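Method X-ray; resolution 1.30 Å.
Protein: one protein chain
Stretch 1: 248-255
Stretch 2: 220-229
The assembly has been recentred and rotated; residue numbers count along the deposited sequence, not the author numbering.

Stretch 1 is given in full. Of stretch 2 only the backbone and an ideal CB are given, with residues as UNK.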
# COMPACT_ATOMS: atom_id res chain seq x y z
N LEU A 248 -13.06 -13.53 -1.47
CA LEU A 248 -13.93 -13.32 -0.30
C LEU A 248 -14.42 -14.63 0.30
O LEU A 248 -14.49 -14.77 1.52
CB LEU A 248 -15.14 -12.43 -0.63
CG LEU A 248 -14.93 -10.93 -0.83
CD1 LEU A 248 -16.21 -10.32 -1.36
CD2 LEU A 248 -14.48 -10.22 0.46
N GLU A 249 -14.75 -15.59 -0.55
CA GLU A 249 -15.16 -16.90 -0.07
C GLU A 249 -14.05 -17.57 0.73
O GLU A 249 -14.29 -18.13 1.80
CB GLU A 249 -15.60 -17.79 -1.22
CG GLU A 249 -16.27 -19.07 -0.75
CD GLU A 249 -16.87 -19.87 -1.88
OE1 GLU A 249 -16.93 -21.11 -1.76
OE2 GLU A 249 -17.29 -19.26 -2.89
N LEU A 250 -12.82 -17.50 0.23
CA LEU A 250 -11.68 -18.03 0.95
C LEU A 250 -11.45 -17.33 2.28
O LEU A 250 -11.15 -17.97 3.29
CB LEU A 250 -10.45 -17.95 0.07
CG LEU A 250 -9.19 -18.66 0.54
CD1 LEU A 250 -9.45 -20.14 0.85
CD2 LEU A 250 -8.11 -18.50 -0.51
N VAL A 251 -11.60 -16.00 2.29
CA VAL A 251 -11.54 -15.22 3.52
C VAL A 251 -12.55 -15.73 4.55
O VAL A 251 -12.21 -15.96 5.72
CB VAL A 251 -11.72 -13.71 3.24
CG1 VAL A 251 -11.99 -12.92 4.51
CG2 VAL A 251 -10.49 -13.16 2.53
N ARG A 252 -13.79 -15.92 4.12
CA ARG A 252 -14.83 -16.43 5.00
C ARG A 252 -14.50 -17.83 5.52
O ARG A 252 -14.78 -18.16 6.67
CB ARG A 252 -16.19 -16.42 4.30
CG ARG A 252 -16.77 -15.03 4.12
CD ARG A 252 -18.25 -15.09 3.76
NE ARG A 252 -18.49 -15.90 2.58
CZ ARG A 252 -18.39 -15.47 1.33
NH1 ARG A 252 -18.03 -14.22 1.07
NH2 ARG A 252 -18.63 -16.30 0.32
N ARG A 253 -13.89 -18.66 4.68
CA ARG A 253 -13.48 -19.99 5.10
C ARG A 253 -12.45 -19.94 6.22
O ARG A 253 -12.53 -20.71 7.18
CB ARG A 253 -12.95 -20.78 3.90
CG ARG A 253 -14.03 -21.13 2.87
CD ARG A 253 -14.69 -22.45 3.22
NE ARG A 253 -13.80 -23.55 2.88
CZ ARG A 253 -13.61 -24.62 3.63
NH1 ARG A 253 -14.24 -24.72 4.80
NH2 ARG A 253 -12.78 -25.57 3.22
N VAL A 254 -11.50 -19.01 6.12
CA VAL A 254 -10.52 -18.83 7.19
C VAL A 254 -11.21 -18.35 8.46
O VAL A 254 -10.92 -18.83 9.55
CB VAL A 254 -9.36 -17.85 6.80
CG1 VAL A 254 -8.44 -17.58 8.00
CG2 VAL A 254 -8.56 -18.41 5.64
N GLN A 255 -12.13 -17.40 8.31
CA GLN A 255 -12.83 -16.81 9.44
C GLN A 255 -13.79 -17.78 10.14
O GLN A 255 -14.12 -17.59 11.31
CB GLN A 255 -13.53 -15.53 9.01
CG GLN A 255 -12.55 -14.41 8.65
CD GLN A 255 -13.23 -13.16 8.13
OE1 GLN A 255 -14.26 -13.23 7.47
NE2 GLN A 255 -12.64 -12.00 8.42
N UNK A 220 -3.08 -24.08 1.03
CA UNK A 220 -3.49 -24.89 -0.11
C UNK A 220 -4.98 -24.98 -0.39
O UNK A 220 -5.37 -25.50 -1.43
CB UNK A 220 -2.96 -26.31 0.09
N UNK A 221 -5.82 -24.50 0.52
CA UNK A 221 -7.25 -24.45 0.25
C UNK A 221 -7.53 -23.46 -0.86
O UNK A 221 -6.97 -22.36 -0.88
CB UNK A 221 -8.03 -24.08 1.51
N UNK A 222 -8.41 -23.86 -1.78
CA UNK A 222 -8.59 -23.16 -3.05
C UNK A 222 -10.07 -22.96 -3.36
O UNK A 222 -10.86 -23.92 -3.31
CB UNK A 222 -7.91 -23.93 -4.18
N UNK A 223 -10.45 -21.72 -3.67
CA UNK A 223 -11.77 -21.40 -4.23
C UNK A 223 -11.51 -20.82 -5.62
O UNK A 223 -10.98 -19.71 -5.75
CB UNK A 223 -12.55 -20.43 -3.35
N UNK A 224 -11.85 -21.58 -6.66
CA UNK A 224 -11.57 -21.18 -8.03
C UNK A 224 -10.08 -21.03 -8.26
O UNK A 224 -9.34 -22.00 -8.12
CB UNK A 224 -12.29 -19.87 -8.36
N UNK A 225 -9.64 -19.82 -8.60
CA UNK A 225 -8.21 -19.52 -8.76
C UNK A 225 -7.59 -18.78 -7.56
O UNK A 225 -6.44 -18.36 -7.61
CB UNK A 225 -8.01 -18.68 -10.02
N UNK A 226 -8.37 -18.61 -6.49
CA UNK A 226 -7.86 -18.04 -5.24
C UNK A 226 -7.38 -19.17 -4.33
O UNK A 226 -8.08 -20.17 -4.16
CB UNK A 226 -8.93 -17.20 -4.54
N UNK A 227 -6.18 -19.04 -3.77
CA UNK A 227 -5.66 -20.10 -2.92
C UNK A 227 -4.88 -19.53 -1.76
O UNK A 227 -4.17 -18.53 -1.93
CB UNK A 227 -4.78 -21.06 -3.73
N UNK A 228 -5.00 -20.13 -0.58
CA UNK A 228 -4.09 -19.82 0.52
C UNK A 228 -2.72 -20.37 0.15
O UNK A 228 -2.56 -21.58 -0.10
CB UNK A 228 -4.58 -20.40 1.84
N UNK A 229 -1.73 -19.48 0.07
CA UNK A 229 -0.40 -19.82 -0.38
C UNK A 229 0.18 -21.03 0.34
O UNK A 229 0.04 -21.17 1.55
CB UNK A 229 0.53 -18.62 -0.20

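Stretch 2 folds back on itself as a hairpin, and one face of it receives the helix 248-255, with Leu250 as the main knob offered to it. Position 220 has a phi of 89°, which by itself favours glycine, and its ideal CB would have nothing of the helix within 5.5 Å. The residue is Gly220.

At position 221 CA-to-CB points toward the helix, and the ideal CB lies 4.2 Å from Leu250 CD1 and 5.3 Å from Arg253 NH2. A methyl group beside a guanidinium admits several answers: an aliphatic chain to cover both, or an acid or amide to meet the charge. The deposited residue is Leu221. Its CB packs 4.3 Å from Leu250 CD1, and its CD1 reaches 3.8 Å from Arg253 NH2, an oblique approach without a hydrogen bond.

Position 222 points away from the helix, in extended conformation, so a long polar chain would suit. Arg222 turns its charge to its own hairpin: Arg222 NE donates to the backbone O of 224 at 2.8 Å, and NH2 forms a salt bridge with OD1 of the residue at 225, at 3.1 Å.

Position 223 points toward the helix, its ideal CB 4.6 Å from both Glu249 CB and Leu250 N. The backbones are close here, the CA of 223 lying 6.2 Å from Leu250 CA, so a compact, beta-branched side chain is attractive; threonine or isoleucine could also be considered. Val223 packs against both residues: CG1 lies 3.6 Å from Glu249 CD, and CG2 lies 4.2 Å from Glu249 CG, 4.1 Å from Leu250 N and 4.3 Å from Leu250 CB.

Positions 224 and 225 are the middle of a type II' turn, out of the helix's reach. At 224, phi 62° and psi -118° favour glycine, and Gly224 is found. At 225 a small polar residue would fit; Asp225 provides the OD1 that holds Arg222.

Position 226 points toward the helix, its ideal CB already 4.3 Å from Leu250 CD2. Something small and apolar would make this contact without further reach. Ala226 does so with its CB alone.

Position 227 points away, leaving the choice to other neighbours. In Met227 it is the backbone that meets the helix, C lying 3.6 Å from Leu250 CD2.

Position 228 points sideways, 4.6 Å from Leu250 CD2 at its ideal CB, with Val254 farther along the helix. A branched or long aliphatic chain could bridge the two. Ile228 does: CG1 sits 3.7 Å from Leu250 CD2, and CD1 extends to 3.5 Å from Val254 CG2.

Position 229 is out of reach, so the helix sets no preference; it is Ser229.

Stretch 2, residues 220-229: GLRVGDAMIS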
# COMPACT_ATOMS: atom_id res chain seq x y z
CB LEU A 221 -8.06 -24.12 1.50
CG LEU A 221 -8.23 -25.27 2.50
CD1 LEU A 221 -9.08 -24.81 3.66
CD2 LEU A 221 -8.85 -26.52 1.86
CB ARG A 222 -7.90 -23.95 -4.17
CG ARG A 222 -7.88 -23.28 -5.55
CD ARG A 222 -7.00 -24.06 -6.52
NE ARG A 222 -7.04 -23.49 -7.87
CZ ARG A 222 -6.30 -23.88 -8.89
NH1 ARG A 222 -5.42 -24.87 -8.76
NH2 ARG A 222 -6.42 -23.28 -10.07
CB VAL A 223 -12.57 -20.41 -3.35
CG1 VAL A 223 -13.93 -20.10 -4.00
CG2 VAL A 223 -12.76 -20.96 -1.93
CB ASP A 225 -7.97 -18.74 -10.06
CG ASP A 225 -7.87 -19.63 -11.30
OD1 ASP A 225 -7.96 -20.87 -11.20
OD2 ASP A 225 -7.68 -19.06 -12.40
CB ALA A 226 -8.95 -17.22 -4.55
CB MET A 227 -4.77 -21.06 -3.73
CG MET A 227 -4.35 -22.30 -2.95
SD MET A 227 -3.31 -23.43 -3.87
CE MET A 227 -1.80 -22.48 -3.93
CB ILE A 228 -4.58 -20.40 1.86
CG1 ILE A 228 -5.96 -19.83 2.20
CG2 ILE A 228 -3.58 -20.08 2.97
CD1 ILE A 228 -6.57 -20.34 3.50
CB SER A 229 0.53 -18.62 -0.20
OG SER A 229 1.87 -18.99 -0.43
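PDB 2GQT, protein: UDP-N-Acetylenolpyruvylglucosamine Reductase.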